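Local coordinates for protein putative Acetyltransferase from the GNAT family (Novosphingobium aromaticivorans DSM 12444, PDB 3EC4) that probably transfers an acyl group, such as acetyl, to an acceptor, as do other members of the GNAT acetyltransferase family, at residues Ile101-Leu115 and Gln133-Met146. Sequence-based numbering, arbitrary orientation.
Sequences IVALGETDVPEMTAL and QFYGVRIDGRLAAM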
ATOM      1  N   ILE A 101       8.878  17.247   9.727  1.00 31.45           N
ATOM      2  CA  ILE A 101       7.883  16.217   9.407  1.00 31.29           C
ATOM      3  C   ILE A 101       6.893  16.176  10.569  1.00 33.88           C
ATOM      4  O   ILE A 101       7.304  16.025  11.737  1.00 36.96           O
ATOM      5  CB  ILE A 101       8.522  14.835   9.195  1.00 32.75           C
ATOM      6  CG1 ILE A 101       9.680  14.888   8.208  1.00 31.92           C
ATOM      7  CG2 ILE A 101       7.456  13.789   8.739  1.00 30.21           C
ATOM      8  CD1 ILE A 101       9.334  15.552   6.912  1.00 37.39           C
ATOM      9  N   VAL A 102       5.605  16.350  10.262  1.00 32.36           N
ATOM     10  CA  VAL A 102       4.530  16.374  11.256  1.00 31.18           C
ATOM     11  C   VAL A 102       3.621  15.154  11.137  1.00 30.30           C
ATOM     12  O   VAL A 102       3.337  14.688  10.047  1.00 26.23           O
ATOM     13  CB  VAL A 102       3.667  17.684  11.138  1.00 34.18           C
ATOM     14  CG1 VAL A 102       4.524  18.950  11.420  1.00 36.04           C
ATOM     15  CG2 VAL A 102       3.002  17.796   9.762  1.00 33.75           C
ATOM     16  N   ALA A 103       3.194  14.600  12.267  1.00 30.32           N
ATOM     17  CA  ALA A 103       2.177  13.556  12.263  1.00 28.57           C
ATOM     18  C   ALA A 103       0.837  14.135  11.750  1.00 28.11           C
ATOM     19  O   ALA A 103       0.433  15.241  12.116  1.00 30.42           O
ATOM     20  CB  ALA A 103       1.997  12.956  13.667  1.00 29.42           C
ATOM     21  N   LEU A 104       0.155  13.385  10.895  1.00 27.00           N
ATOM     22  CA  LEU A 104      -1.155  13.768  10.413  1.00 26.74           C
ATOM     23  C   LEU A 104      -2.255  13.063  11.192  1.00 30.02           C
ATOM     24  O   LEU A 104      -2.044  12.009  11.780  1.00 30.77           O
ATOM     25  CB  LEU A 104      -1.281  13.448   8.934  1.00 29.02           C
ATOM     26  CG  LEU A 104      -0.215  14.178   8.088  1.00 25.58           C
ATOM     27  CD1 LEU A 104      -0.339  13.784   6.620  1.00 24.36           C
ATOM     28  CD2 LEU A 104      -0.264  15.688   8.292  1.00 26.50           C
ATOM     29  N   GLY A 105      -3.449  13.619  11.154  1.00 31.31           N
ATOM     30  CA  GLY A 105      -4.580  13.015  11.836  1.00 29.65           C
ATOM     31  C   GLY A 105      -5.896  13.409  11.234  1.00 29.74           C
ATOM     32  O   GLY A 105      -5.938  13.935  10.134  1.00 28.41           O
ATOM     33  N   GLU A 106      -6.984  13.220  11.995  1.00 29.31           N
ATOM     34  CA  GLU A 106      -8.320  13.394  11.443  1.00 29.50           C
ATOM     35  C   GLU A 106      -8.521  14.765  10.827  1.00 29.21           C
ATOM     36  O   GLU A 106      -9.191  14.879   9.828  1.00 26.85           O
ATOM     37  CB  GLU A 106      -9.390  13.177  12.526  1.00 29.54           C
ATOM     38  CG  GLU A 106     -10.770  12.828  11.962  1.00 36.90           C
ATOM     39  CD  GLU A 106     -11.832  12.602  13.056  1.00 41.76           C
ATOM     40  OE1 GLU A 106     -11.681  13.185  14.161  1.00 47.36           O
ATOM     41  OE2 GLU A 106     -12.813  11.852  12.792  1.00 50.45           O
ATOM     42  N   THR A 107      -7.983  15.814  11.437  1.00 25.63           N
ATOM     43  CA  THR A 107      -8.200  17.157  10.913  1.00 28.28           C
ATOM     44  C   THR A 107      -7.563  17.366   9.529  1.00 26.28           C
ATOM     45  O   THR A 107      -7.998  18.227   8.790  1.00 23.84           O
ATOM     46  CB  THR A 107      -7.751  18.274  11.892  1.00 29.27           C
ATOM     47  OG1 THR A 107      -6.338  18.206  12.143  1.00 34.21           O
ATOM     48  CG2 THR A 107      -8.515  18.204  13.216  1.00 31.91           C
ATOM     49  N   ASP A 108      -6.547  16.574   9.179  1.00 25.52           N
ATOM     50  CA  ASP A 108      -5.858  16.672   7.900  1.00 26.44           C
ATOM     51  C   ASP A 108      -6.512  15.892   6.770  1.00 25.79           C
ATOM     52  O   ASP A 108      -6.075  15.977   5.606  1.00 26.87           O
ATOM     53  CB  ASP A 108      -4.404  16.191   8.064  1.00 27.91           C
ATOM     54  CG  ASP A 108      -3.686  16.926   9.162  1.00 27.81           C
ATOM     55  OD1 ASP A 108      -3.399  18.123   8.979  1.00 26.29           O
ATOM     56  OD2 ASP A 108      -3.405  16.303  10.203  1.00 27.57           O
ATOM     57  N   VAL A 109      -7.559  15.150   7.090  1.00 27.74           N
ATOM     58  CA  VAL A 109      -8.121  14.199   6.116  1.00 27.07           C
ATOM     59  C   VAL A 109      -8.603  14.858   4.813  1.00 28.03           C
ATOM     60  O   VAL A 109      -8.259  14.368   3.746  1.00 28.32           O
ATOM     61  CB  VAL A 109      -9.162  13.302   6.768  1.00 30.13           C
ATOM     62  CG1 VAL A 109      -9.951  12.491   5.683  1.00 29.71           C
ATOM     63  CG2 VAL A 109      -8.465  12.378   7.813  1.00 30.08           C
ATOM     64  N   PRO A 110      -9.327  15.991   4.878  1.00 27.74           N
ATOM     65  CA  PRO A 110      -9.676  16.691   3.605  1.00 29.60           C
ATOM     66  C   PRO A 110      -8.480  16.997   2.695  1.00 28.88           C
ATOM     67  O   PRO A 110      -8.520  16.729   1.466  1.00 27.40           O
ATOM     68  CB  PRO A 110     -10.323  17.986   4.108  1.00 30.78           C
ATOM     69  CG  PRO A 110     -10.950  17.581   5.407  1.00 29.99           C
ATOM     70  CD  PRO A 110      -9.915  16.699   6.032  1.00 29.55           C
ATOM     71  N   GLU A 111      -7.430  17.550   3.287  1.00 27.80           N
ATOM     72  CA  GLU A 111      -6.218  17.864   2.536  1.00 27.68           C
ATOM     73  C   GLU A 111      -5.462  16.645   2.055  1.00 27.45           C
ATOM     74  O   GLU A 111      -4.881  16.690   0.963  1.00 30.81           O
ATOM     75  CB  GLU A 111      -5.289  18.746   3.364  1.00 28.27           C
ATOM     76  CG  GLU A 111      -5.802  20.141   3.473  1.00 29.56           C
ATOM     77  CD  GLU A 111      -5.032  20.971   4.471  1.00 39.54           C
ATOM     78  OE1 GLU A 111      -5.240  20.774   5.718  1.00 36.41           O
ATOM     79  OE2 GLU A 111      -4.221  21.814   4.002  1.00 36.86           O
HETATM   80  N   MSE A 112      -5.446  15.572   2.859  1.00 24.93           N
HETATM   81  CA  MSE A 112      -4.843  14.285   2.473  1.00 27.85           C
HETATM   82  C   MSE A 112      -5.591  13.683   1.308  1.00 28.46           C
HETATM   83  O   MSE A 112      -5.019  13.188   0.338  1.00 29.13           O
HETATM   84  CB  MSE A 112      -4.909  13.316   3.653  1.00 27.61           C
HETATM   85  CG  MSE A 112      -3.915  13.712   4.825  1.00 22.10           C
HETATM   86 SE   MSE A 112      -4.321  12.664   6.436  0.75 28.48          SE
HETATM   87  CE  MSE A 112      -3.498  11.034   5.921  1.00 22.20           C
ATOM     88  N   THR A 113      -6.906  13.746   1.410  1.00 29.36           N
ATOM     89  CA  THR A 113      -7.761  13.274   0.322  1.00 28.50           C
ATOM     90  C   THR A 113      -7.552  14.015  -0.997  1.00 28.19           C
ATOM     91  O   THR A 113      -7.457  13.384  -2.054  1.00 31.61           O
ATOM     92  CB  THR A 113      -9.210  13.302   0.783  1.00 28.72           C
ATOM     93  OG1 THR A 113      -9.367  12.288   1.778  1.00 31.81           O
ATOM     94  CG2 THR A 113     -10.140  13.020  -0.416  1.00 32.60           C
ATOM     95  N   ALA A 114      -7.498  15.337  -0.973  1.00 28.59           N
ATOM     96  CA  ALA A 114      -7.242  16.110  -2.191  1.00 30.09           C
ATOM     97  C   ALA A 114      -5.910  15.692  -2.807  1.00 32.81           C
ATOM     98  O   ALA A 114      -5.819  15.466  -4.015  1.00 31.37           O
ATOM     99  CB  ALA A 114      -7.204  17.558  -1.919  1.00 27.38           C
ATOM    100  N   LEU A 115      -4.872  15.644  -1.972  1.00 30.19           N
ATOM    101  CA  LEU A 115      -3.513  15.254  -2.451  1.00 29.70           C
ATOM    102  C   LEU A 115      -3.507  13.862  -3.068  1.00 31.90           C
ATOM    103  O   LEU A 115      -3.026  13.682  -4.209  1.00 33.93           O
ATOM    104  CB  LEU A 115      -2.502  15.368  -1.298  1.00 31.23           C
ATOM    105  CG  LEU A 115      -1.068  14.860  -1.510  1.00 26.00           C
ATOM    106  CD1 LEU A 115      -0.322  15.575  -2.655  1.00 25.90           C
ATOM    107  CD2 LEU A 115      -0.309  15.054  -0.136  1.00 24.96           C
ATOM    108  N   GLN A 133      -0.121   4.984  10.665  1.00 31.19           N
ATOM    109  CA  GLN A 133       0.414   6.332  10.872  1.00 29.25           C
ATOM    110  C   GLN A 133       0.715   6.990   9.550  1.00 27.63           C
ATOM    111  O   GLN A 133       1.375   6.407   8.695  1.00 27.52           O
ATOM    112  CB  GLN A 133       1.702   6.283  11.672  1.00 28.58           C
ATOM    113  CG  GLN A 133       2.259   7.670  12.038  1.00 32.76           C
ATOM    114  CD  GLN A 133       1.376   8.425  12.986  1.00 36.69           C
ATOM    115  OE1 GLN A 133       0.985   7.888  14.020  1.00 41.59           O
ATOM    116  NE2 GLN A 133       1.033   9.669  12.642  1.00 30.50           N
ATOM    117  N   PHE A 134       0.315   8.252   9.439  1.00 26.75           N
ATOM    118  CA  PHE A 134       0.678   9.134   8.354  1.00 24.91           C
ATOM    119  C   PHE A 134       1.446  10.350   8.822  1.00 23.54           C
ATOM    120  O   PHE A 134       1.225  10.867   9.932  1.00 25.49           O
ATOM    121  CB  PHE A 134      -0.594   9.551   7.589  1.00 26.64           C
ATOM    122  CG  PHE A 134      -0.985   8.565   6.522  1.00 25.16           C
ATOM    123  CD1 PHE A 134      -1.632   7.388   6.864  1.00 31.84           C
ATOM    124  CD2 PHE A 134      -0.671   8.793   5.200  1.00 30.12           C
ATOM    125  CE1 PHE A 134      -1.949   6.445   5.883  1.00 33.62           C
ATOM    126  CE2 PHE A 134      -0.991   7.851   4.216  1.00 35.08           C
ATOM    127  CZ  PHE A 134      -1.641   6.699   4.560  1.00 31.39           C
ATOM    128  N   TYR A 135       2.414  10.761   8.005  1.00 23.50           N
ATOM    129  CA  TYR A 135       3.200  11.947   8.239  1.00 24.90           C
ATOM    130  C   TYR A 135       3.080  12.860   7.025  1.00 25.52           C
ATOM    131  O   TYR A 135       2.757  12.412   5.899  1.00 25.02           O
ATOM    132  CB  TYR A 135       4.659  11.556   8.469  1.00 25.77           C
ATOM    133  CG  TYR A 135       4.898  10.846   9.801  1.00 25.51           C
ATOM    134  CD1 TYR A 135       4.956  11.556  10.967  1.00 27.92           C
ATOM    135  CD2 TYR A 135       5.036   9.467   9.874  1.00 23.95           C
ATOM    136  CE1 TYR A 135       5.184  10.926  12.182  1.00 26.00           C
ATOM    137  CE2 TYR A 135       5.262   8.829  11.093  1.00 27.44           C
ATOM    138  CZ  TYR A 135       5.329   9.583  12.239  1.00 29.05           C
ATOM    139  OH  TYR A 135       5.531   8.985  13.487  1.00 33.18           O
ATOM    140  N   GLY A 136       3.329  14.141   7.261  1.00 24.42           N
ATOM    141  CA  GLY A 136       3.238  15.124   6.214  1.00 25.20           C
ATOM    142  C   GLY A 136       4.303  16.176   6.366  1.00 23.81           C
ATOM    143  O   GLY A 136       4.943  16.278   7.396  1.00 26.23           O
ATOM    144  N   VAL A 137       4.424  16.968   5.317  1.00 26.60           N
ATOM    145  CA  VAL A 137       5.187  18.198   5.362  0.50 26.35           C
ATOM    146  C   VAL A 137       4.287  19.315   4.864  1.00 27.88           C
ATOM    147  O   VAL A 137       3.557  19.147   3.876  1.00 28.58           O
ATOM    148  CB  VAL A 137       6.487  18.157   4.516  0.50 26.10           C
ATOM    149  CG1 VAL A 137       7.276  19.444   4.710  0.50 21.13           C
ATOM    150  CG2 VAL A 137       7.347  16.965   4.889  0.50 31.38           C
ATOM    151  N   ARG A 138       4.345  20.444   5.562  1.00 28.87           N
ATOM    152  CA  ARG A 138       3.564  21.631   5.196  1.00 29.86           C
ATOM    153  C   ARG A 138       4.475  22.717   4.670  1.00 28.84           C
ATOM    154  O   ARG A 138       5.538  22.947   5.223  1.00 32.13           O
ATOM    155  CB  ARG A 138       2.749  22.155   6.386  1.00 32.88           C
ATOM    156  CG  ARG A 138       1.698  21.145   6.846  1.00 34.08           C
ATOM    157  CD  ARG A 138       0.407  21.789   7.358  1.00 37.79           C
ATOM    158  NE  ARG A 138      -0.671  20.798   7.370  1.00 36.73           N
ATOM    159  CZ  ARG A 138      -1.798  20.860   6.645  1.00 39.60           C
ATOM    160  NH1 ARG A 138      -2.054  21.887   5.849  1.00 33.19           N
ATOM    161  NH2 ARG A 138      -2.692  19.884   6.732  1.00 39.59           N
ATOM    162  N   ILE A 139       4.037  23.366   3.607  1.00 30.19           N
ATOM    163  CA  ILE A 139       4.755  24.458   2.938  1.00 31.54           C
ATOM    164  C   ILE A 139       3.707  25.548   2.620  1.00 29.84           C
ATOM    165  O   ILE A 139       2.665  25.256   2.022  1.00 32.46           O
ATOM    166  CB  ILE A 139       5.424  23.965   1.630  1.00 30.70           C
ATOM    167  CG1 ILE A 139       6.523  22.957   1.933  1.00 29.67           C
ATOM    168  CG2 ILE A 139       6.000  25.157   0.811  1.00 34.44           C
ATOM    169  CD1 ILE A 139       7.269  22.444   0.702  1.00 31.42           C
ATOM    170  N   ASP A 140       3.972  26.779   3.050  1.00 34.13           N
ATOM    171  CA  ASP A 140       3.032  27.927   2.913  1.00 35.01           C
ATOM    172  C   ASP A 140       1.679  27.577   3.508  1.00 33.92           C
ATOM    173  O   ASP A 140       0.630  27.942   2.957  1.00 32.63           O
ATOM    174  CB  ASP A 140       2.823  28.341   1.436  1.00 37.69           C
ATOM    175  CG  ASP A 140       4.138  28.581   0.680  1.00 43.91           C
ATOM    176  OD1 ASP A 140       5.018  29.285   1.225  1.00 43.26           O
ATOM    177  OD2 ASP A 140       4.268  28.071  -0.467  1.00 48.52           O
ATOM    178  N   GLY A 141       1.701  26.803   4.588  1.00 32.01           N
ATOM    179  CA  GLY A 141       0.465  26.303   5.203  1.00 33.10           C
ATOM    180  C   GLY A 141      -0.273  25.195   4.493  1.00 33.60           C
ATOM    181  O   GLY A 141      -1.257  24.690   5.003  1.00 36.42           O
ATOM    182  N   ARG A 142       0.190  24.799   3.315  1.00 32.85           N
ATOM    183  CA  ARG A 142      -0.420  23.702   2.570  1.00 29.49           C
ATOM    184  C   ARG A 142       0.252  22.368   2.901  1.00 28.40           C
ATOM    185  O   ARG A 142       1.437  22.338   3.235  1.00 28.76           O
ATOM    186  CB  ARG A 142      -0.328  23.972   1.090  1.00 30.73           C
ATOM    187  CG  ARG A 142      -0.887  25.301   0.726  1.00 33.63           C
ATOM    188  CD  ARG A 142      -1.093  25.508  -0.762  1.00 32.50           C
ATOM    189  NE  ARG A 142      -1.823  26.771  -0.926  1.00 40.29           N
ATOM    190  CZ  ARG A 142      -1.285  27.991  -1.052  1.00 41.25           C
ATOM    191  NH1 ARG A 142       0.025  28.189  -1.114  1.00 41.50           N
ATOM    192  NH2 ARG A 142      -2.098  29.034  -1.148  1.00 47.46           N
ATOM    193  N   LEU A 143      -0.507  21.279   2.791  1.00 29.74           N
ATOM    194  CA  LEU A 143       0.042  19.920   2.919  1.00 28.42           C
ATOM    195  C   LEU A 143       0.763  19.593   1.630  1.00 27.98           C
ATOM    196  O   LEU A 143       0.131  19.300   0.646  1.00 29.34           O
ATOM    197  CB  LEU A 143      -1.067  18.902   3.180  1.00 27.53           C
ATOM    198  CG  LEU A 143      -0.657  17.424   3.347  1.00 27.94           C
ATOM    199  CD1 LEU A 143       0.322  17.299   4.522  1.00 27.78           C
ATOM    200  CD2 LEU A 143      -1.857  16.517   3.466  1.00 26.90           C
ATOM    201  N   ALA A 144       2.090  19.648   1.650  1.00 27.89           N
ATOM    202  CA  ALA A 144       2.893  19.498   0.431  1.00 25.67           C
ATOM    203  C   ALA A 144       3.015  18.055  -0.041  1.00 26.73           C
ATOM    204  O   ALA A 144       3.087  17.778  -1.215  1.00 24.99           O
ATOM    205  CB  ALA A 144       4.243  20.085   0.656  1.00 24.25           C
ATOM    206  N   ALA A 145       3.074  17.134   0.914  1.00 24.20           N
ATOM    207  CA  ALA A 145       3.460  15.753   0.658  1.00 24.03           C
ATOM    208  C   ALA A 145       3.105  14.956   1.885  1.00 23.87           C
ATOM    209  O   ALA A 145       3.034  15.501   2.986  1.00 24.65           O
ATOM    210  CB  ALA A 145       4.968  15.622   0.399  1.00 21.61           C
HETATM  211  N   MSE A 146       2.916  13.667   1.681  1.00 25.45           N
HETATM  212  CA  MSE A 146       2.633  12.746   2.774  1.00 25.28           C
HETATM  213  C   MSE A 146       3.153  11.346   2.497  1.00 28.08           C
HETATM  214  O   MSE A 146       3.513  10.992   1.347  1.00 26.76           O
HETATM  215  CB  MSE A 146       1.136  12.706   3.067  1.00 23.94           C
HETATM  216  CG  MSE A 146       0.383  12.007   2.016  1.00 21.54           C
HETATM  217 SE   MSE A 146      -1.527  11.964   2.392  0.75 25.52          SE
HETATM  218  CE  MSE A 146      -2.124  11.139   0.807  1.00 23.99           C
TER
HETATM  219  O   HOH W   1      -1.897   9.221  11.178  1.00 21.17           O
HETATM  220  O   HOH W   2      -0.839  19.378   9.691  1.00 26.98           O
HETATM  221  O   HOH W   3      -3.337  21.364   1.504  1.00 23.84           O
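L104 lies over the backbone of Y135 and G136, its CD1 3.5 Å from Y135 O, while CD2 meets L143 CD1. From helix 109-118, selenomethionine M112 crosses selenomethionine M146 at about a right angle, CG 3.8 Å from SE, and its bend at chi3 (78°) brings CE to 3.6 Å from F134 CG; L115 CD2 closes on M146 CG. Beside this apolar layer, R138 grips E111 in an end-on salt bridge: NH1 gives a fairly straight bond to OE2 (2.8 Å), whereas NH2 meets OE1 from above the carboxylate plane. NH2 also forms a salt bridge with D108 OD1 (2.9 Å), and D108 OD2 takes the N-H of G105. A leucine in place of R138 would probably leave two neighbouring carboxylates without their shared cation and weaken the hold of D108 and E111 on the hairpin. Strand 102-103 pairs antiparallel with 134-139 through V102 and G136, which exchange two hydrogen bonds, and L104 N donates to F134 O (2.9 Å), which Q133 NE2 reaches from the opposite face. A type I' turn, I139 to R142, joins 134-139 and 142-149 into a β-hairpin, on which edge strand 102-103 and the following helix pack, consistent with the N-terminal part of a GNAT fold.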